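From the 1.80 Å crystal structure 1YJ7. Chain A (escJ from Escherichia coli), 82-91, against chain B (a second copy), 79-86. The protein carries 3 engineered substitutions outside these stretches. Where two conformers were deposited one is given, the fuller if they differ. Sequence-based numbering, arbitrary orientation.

Chain A, residues 82-91: QENAKINYLK
Chain B, residues 79-86: SPSQENAK

Two copies of escJ meet here through helices that run nearly parallel, their N-to-C directions 14° apart and their axes 10.6 Å apart at closest approach. Residues 82-91 of chain A are helical throughout (phi/psi near -64/-42), whereas in chain B residues 80-86 are helical, and OG of S79(B) accepts weak hydrogen bonds from N of S81(B) (3.2 Å) and N of Q82(B) (3.4 Å). The register offsets the copies by two residues: CA of E83(A) lies 7.6 Å from CA of S81(B), and CA of I87(A) lies 7.6 Å from CA of A85(B).

No hydrogen bond crosses the contact. E83(A), chi1 t and chi2 p, has its CA-to-CB bond directed toward chain B, and its OE2 lies 3.6 Å from both CB of S81(B) and N of Q82(B); this carboxylate oxygen is buried without a polar partner. One turn on, I87(A), m at chi1 and chi2, sets CD1 3.8 Å from O of S81(B) and 3.8 Å from CB of A85(B), the second an apolar contact between side chains. L90(A), t then p, extends this patch more loosely, its CD2 4.5 Å from CB of A85(B). The pairing is slight, burying 219 Å² in total.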

ATOM      1  N   GLN A  82      -9.057 -30.965  -5.749  1.00 33.35           N
ATOM      2  CA  GLN A  82      -9.772 -29.975  -4.956  1.00 33.25           C
ATOM      3  C   GLN A  82      -8.876 -28.765  -4.692  1.00 32.40           C
ATOM      4  O   GLN A  82      -9.303 -27.606  -4.780  1.00 30.81           O
ATOM      5  CB  GLN A  82     -10.202 -30.603  -3.638  1.00 33.50           C
ATOM      6  CG  GLN A  82     -10.780 -29.635  -2.647  1.00 35.93           C
ATOM      7  CD  GLN A  82     -11.407 -30.321  -1.460  1.00 39.30           C
ATOM      8  OE1 GLN A  82     -11.934 -31.435  -1.577  1.00 42.69           O
ATOM      9  NE2 GLN A  82     -11.372 -29.654  -0.310  1.00 41.62           N
ATOM     10  N   GLU A  83      -7.621 -29.066  -4.374  1.00 31.21           N
ATOM     11  CA  GLU A  83      -6.610 -28.057  -4.130  1.00 30.88           C
ATOM     12  C   GLU A  83      -6.429 -27.146  -5.332  1.00 29.36           C
ATOM     13  O   GLU A  83      -6.409 -25.924  -5.192  1.00 29.21           O
ATOM     14  CB  GLU A  83      -5.269 -28.742  -3.808  1.00 31.58           C
ATOM     15  CG  GLU A  83      -4.118 -27.773  -3.634  1.00 34.85           C
ATOM     16  CD  GLU A  83      -4.327 -26.869  -2.444  1.00 38.79           C
ATOM     17  OE1 GLU A  83      -5.114 -27.258  -1.551  1.00 41.92           O
ATOM     18  OE2 GLU A  83      -3.699 -25.779  -2.400  1.00 42.25           O
ATOM     19  N   ASN A  84      -6.278 -27.739  -6.507  1.00 27.79           N
ATOM     20  CA  ASN A  84      -6.039 -26.990  -7.727  1.00 27.50           C
ATOM     21  C   ASN A  84      -7.244 -26.126  -8.122  1.00 25.54           C
ATOM     22  O   ASN A  84      -7.082 -25.038  -8.646  1.00 24.70           O
ATOM     23  CB  ASN A  84      -5.653 -27.935  -8.866  1.00 28.26           C
ATOM     24  CG  ASN A  84      -4.282 -28.585  -8.650  1.00 31.43           C
ATOM     25  OD1 ASN A  84      -3.408 -28.022  -7.984  1.00 35.92           O
ATOM     26  ND2 ASN A  84      -4.100 -29.783  -9.199  1.00 34.78           N
ATOM     27  N   ALA A  85      -8.452 -26.612  -7.849  1.00 24.13           N
ATOM     28  CA  ALA A  85      -9.651 -25.785  -8.050  1.00 22.90           C
ATOM     29  C   ALA A  85      -9.601 -24.540  -7.154  1.00 21.67           C
ATOM     30  O   ALA A  85      -9.949 -23.448  -7.585  1.00 19.63           O
ATOM     31  CB  ALA A  85     -10.915 -26.589  -7.765  1.00 23.23           C
ATOM     32  N   LYS A  86      -9.169 -24.707  -5.908  1.00 21.38           N
ATOM     33  CA  LYS A  86      -9.107 -23.586  -4.976  1.00 21.31           C
ATOM     34  C   LYS A  86      -7.998 -22.608  -5.345  1.00 20.63           C
ATOM     35  O   LYS A  86      -8.165 -21.413  -5.219  1.00 20.23           O
ATOM     36  CB  LYS A  86      -8.989 -24.087  -3.531  1.00 22.09           C
ATOM     37  CG  LYS A  86     -10.315 -24.605  -3.009  1.00 24.02           C
ATOM     38  CD  LYS A  86     -10.371 -24.710  -1.512  1.00 28.10           C
ATOM     39  CE  LYS A  86     -11.527 -25.618  -1.093  1.00 29.26           C
ATOM     40  NZ  LYS A  86     -11.826 -25.604   0.369  1.00 30.14           N
ATOM     41  N   ILE A  87      -6.869 -23.117  -5.827  1.00 20.43           N
ATOM     42  CA  ILE A  87      -5.791 -22.270  -6.317  1.00 19.89           C
ATOM     43  C   ILE A  87      -6.237 -21.465  -7.553  1.00 19.18           C
ATOM     44  O   ILE A  87      -5.899 -20.282  -7.714  1.00 17.13           O
ATOM     45  CB  ILE A  87      -4.556 -23.161  -6.659  1.00 20.94           C
ATOM     46  CG1 ILE A  87      -3.930 -23.728  -5.371  1.00 23.05           C
ATOM     47  CG2 ILE A  87      -3.571 -22.405  -7.534  1.00 21.92           C
ATOM     48  CD1 ILE A  87      -3.108 -22.721  -4.583  1.00 25.93           C
ATOM     49  N   ASN A  88      -7.001 -22.111  -8.427  1.00 17.68           N
ATOM     50  CA  ASN A  88      -7.508 -21.478  -9.638  1.00 17.66           C
ATOM     51  C   ASN A  88      -8.491 -20.379  -9.275  1.00 16.83           C
ATOM     52  O   ASN A  88      -8.465 -19.279  -9.825  1.00 15.21           O
ATOM     53  CB  ASN A  88      -8.208 -22.527 -10.506  1.00 18.75           C
ATOM     54  CG  ASN A  88      -8.594 -22.000 -11.854  1.00 20.80           C
ATOM     55  OD1 ASN A  88      -7.716 -21.704 -12.670  1.00 25.85           O
ATOM     56  ND2 ASN A  88      -9.917 -21.909 -12.134  1.00 23.09           N
ATOM     57  N   TYR A  89      -9.349 -20.691  -8.321  1.00 16.66           N
ATOM     58  CA  TYR A  89     -10.344 -19.735  -7.851  1.00 16.82           C
ATOM     59  C   TYR A  89      -9.649 -18.509  -7.262  1.00 16.97           C
ATOM     60  O   TYR A  89     -10.013 -17.372  -7.554  1.00 15.96           O
ATOM     61  CB  TYR A  89     -11.218 -20.402  -6.816  1.00 17.16           C
ATOM     62  CG  TYR A  89     -12.165 -19.481  -6.114  1.00 17.53           C
ATOM     63  CD1 TYR A  89     -13.235 -18.916  -6.784  1.00 18.85           C
ATOM     64  CD2 TYR A  89     -11.989 -19.173  -4.769  1.00 21.02           C
ATOM     65  CE1 TYR A  89     -14.130 -18.072  -6.126  1.00 20.95           C
ATOM     66  CE2 TYR A  89     -12.873 -18.328  -4.106  1.00 21.66           C
ATOM     67  CZ  TYR A  89     -13.940 -17.782  -4.791  1.00 23.00           C
ATOM     68  OH  TYR A  89     -14.837 -16.938  -4.147  1.00 24.60           O
ATOM     69  N   LEU A  90      -8.624 -18.739  -6.452  1.00 16.94           N
ATOM     70  CA  LEU A  90      -7.859 -17.618  -5.890  1.00 17.46           C
ATOM     71  C   LEU A  90      -7.266 -16.742  -6.987  1.00 16.52           C
ATOM     72  O   LEU A  90      -7.311 -15.527  -6.891  1.00 16.35           O
ATOM     73  CB  LEU A  90      -6.756 -18.118  -4.938  1.00 18.54           C
ATOM     74  CG  LEU A  90      -5.939 -17.046  -4.241  1.00 21.60           C
ATOM     75  CD1 LEU A  90      -6.813 -16.251  -3.259  1.00 24.41           C
ATOM     76  CD2 LEU A  90      -4.757 -17.674  -3.515  1.00 25.07           C
ATOM     77  N   LYS A  91      -6.707 -17.346  -8.033  1.00 15.64           N
ATOM     78  CA  LYS A  91      -6.137 -16.591  -9.135  1.00 14.62           C
ATOM     79  C   LYS A  91      -7.232 -15.803  -9.866  1.00 14.87           C
ATOM     80  O   LYS A  91      -7.047 -14.636 -10.173  1.00 13.72           O
ATOM     81  CB  LYS A  91      -5.382 -17.519 -10.096  1.00 15.56           C
ATOM     82  CG  LYS A  91      -4.702 -16.824 -11.266  1.00 16.81           C
ATOM     83  CD  LYS A  91      -3.608 -15.825 -10.812  1.00 18.22           C
ATOM     84  CE  LYS A  91      -2.418 -16.529 -10.210  1.00 18.72           C
ATOM     85  NZ  LYS A  91      -1.222 -15.586 -10.111  1.00 18.60           N
TER
ATOM     86  N   SER B  79       0.521 -28.058   3.066  1.00 44.07           N
ATOM     87  CA  SER B  79       0.609 -28.521   1.688  1.00 44.09           C
ATOM     88  C   SER B  79       1.568 -27.628   0.903  1.00 43.95           C
ATOM     89  O   SER B  79       1.533 -26.417   1.075  1.00 43.89           O
ATOM     90  CB  SER B  79      -0.781 -28.496   1.033  1.00 44.55           C
ATOM     91  OG  SER B  79      -0.709 -28.242  -0.367  1.00 44.45           O
ATOM     92  N   PRO B  80       2.415 -28.204   0.047  1.00 43.77           N
ATOM     93  CA  PRO B  80       3.302 -27.402  -0.812  1.00 43.38           C
ATOM     94  C   PRO B  80       2.576 -26.408  -1.731  1.00 42.83           C
ATOM     95  O   PRO B  80       3.082 -25.306  -1.941  1.00 42.40           O
ATOM     96  CB  PRO B  80       4.055 -28.452  -1.651  1.00 43.66           C
ATOM     97  CG  PRO B  80       3.339 -29.740  -1.449  1.00 44.03           C
ATOM     98  CD  PRO B  80       2.635 -29.652  -0.130  1.00 44.01           C
ATOM     99  N   SER B  81       1.425 -26.796  -2.278  1.00 41.85           N
ATOM    100  CA  SER B  81       0.643 -25.905  -3.136  1.00 40.86           C
ATOM    101  C   SER B  81       0.122 -24.690  -2.373  1.00 39.71           C
ATOM    102  O   SER B  81       0.193 -23.573  -2.868  1.00 39.37           O
ATOM    103  CB  SER B  81      -0.532 -26.661  -3.757  1.00 40.90           C
ATOM    104  OG  SER B  81      -0.051 -27.593  -4.712  1.00 42.35           O
ATOM    105  N   GLN B  82      -0.407 -24.932  -1.179  1.00 38.62           N
ATOM    106  CA  GLN B  82      -0.964 -23.885  -0.330  1.00 38.32           C
ATOM    107  C   GLN B  82       0.138 -22.968   0.218  1.00 37.62           C
ATOM    108  O   GLN B  82      -0.028 -21.747   0.310  1.00 36.47           O
ATOM    109  CB  GLN B  82      -1.727 -24.525   0.820  1.00 38.57           C
ATOM    110  CG  GLN B  82      -2.116 -23.586   1.929  1.00 40.84           C
ATOM    111  CD  GLN B  82      -2.955 -24.258   3.001  1.00 44.18           C
ATOM    112  OE1 GLN B  82      -2.973 -23.803   4.148  1.00 46.67           O
ATOM    113  NE2 GLN B  82      -3.666 -25.329   2.631  1.00 45.05           N
ATOM    114  N   GLU B  83       1.261 -23.575   0.585  1.00 36.57           N
ATOM    115  CA  GLU B  83       2.412 -22.829   1.086  1.00 36.13           C
ATOM    116  C   GLU B  83       2.930 -21.885   0.013  1.00 34.06           C
ATOM    117  O   GLU B  83       3.242 -20.734   0.295  1.00 34.02           O
ATOM    118  CB  GLU B  83       3.519 -23.806   1.514  1.00 36.78           C
ATOM    119  CG  GLU B  83       4.636 -23.171   2.315  1.00 39.91           C
ATOM    120  CD  GLU B  83       4.240 -22.867   3.751  1.00 44.42           C
ATOM    121  OE1 GLU B  83       4.531 -23.703   4.649  1.00 46.89           O
ATOM    122  OE2 GLU B  83       3.654 -21.782   3.990  1.00 48.09           O
ATOM    123  N   ASN B  84       3.002 -22.380  -1.216  1.00 32.24           N
ATOM    124  CA  ASN B  84       3.524 -21.630  -2.355  1.00 31.51           C
ATOM    125  C   ASN B  84       2.597 -20.467  -2.756  1.00 30.22           C
ATOM    126  O   ASN B  84       3.069 -19.420  -3.187  1.00 29.38           O
ATOM    127  CB  ASN B  84       3.826 -22.559  -3.529  0.50 31.44           C
ATOM    128  CG  ASN B  84       5.005 -23.494  -3.242  0.50 31.48           C
ATOM    129  OD1 ASN B  84       5.643 -23.408  -2.190  0.50 30.69           O
ATOM    130  ND2 ASN B  84       5.275 -24.402  -4.168  0.50 31.71           N
ATOM    131  N   ALA B  85       1.291 -20.660  -2.594  1.00 28.45           N
ATOM    132  CA  ALA B  85       0.321 -19.578  -2.784  1.00 27.28           C
ATOM    133  C   ALA B  85       0.535 -18.437  -1.782  1.00 26.27           C
ATOM    134  O   ALA B  85       0.449 -17.257  -2.145  1.00 24.99           O
ATOM    135  CB  ALA B  85      -1.096 -20.120  -2.644  1.00 27.35           C
ATOM    136  N   LYS B  86       0.800 -18.793  -0.524  1.00 25.10           N
ATOM    137  CA  LYS B  86       1.015 -17.797   0.532  1.00 24.89           C
ATOM    138  C   LYS B  86       2.358 -17.073   0.360  1.00 23.64           C
ATOM    139  O   LYS B  86       2.437 -15.876   0.579  1.00 22.27           O
ATOM    140  CB  LYS B  86       0.897 -18.418   1.931  1.00 25.60           C
ATOM    141  CG  LYS B  86      -0.524 -18.858   2.285  1.00 27.65           C
ATOM    142  CD  LYS B  86      -0.714 -19.180   3.751  1.00 31.18           C
ATOM    143  CE  LYS B  86      -2.097 -19.795   3.965  1.00 32.25           C
ATOM    144  NZ  LYS B  86      -2.439 -19.964   5.390  1.00 34.02           N
TER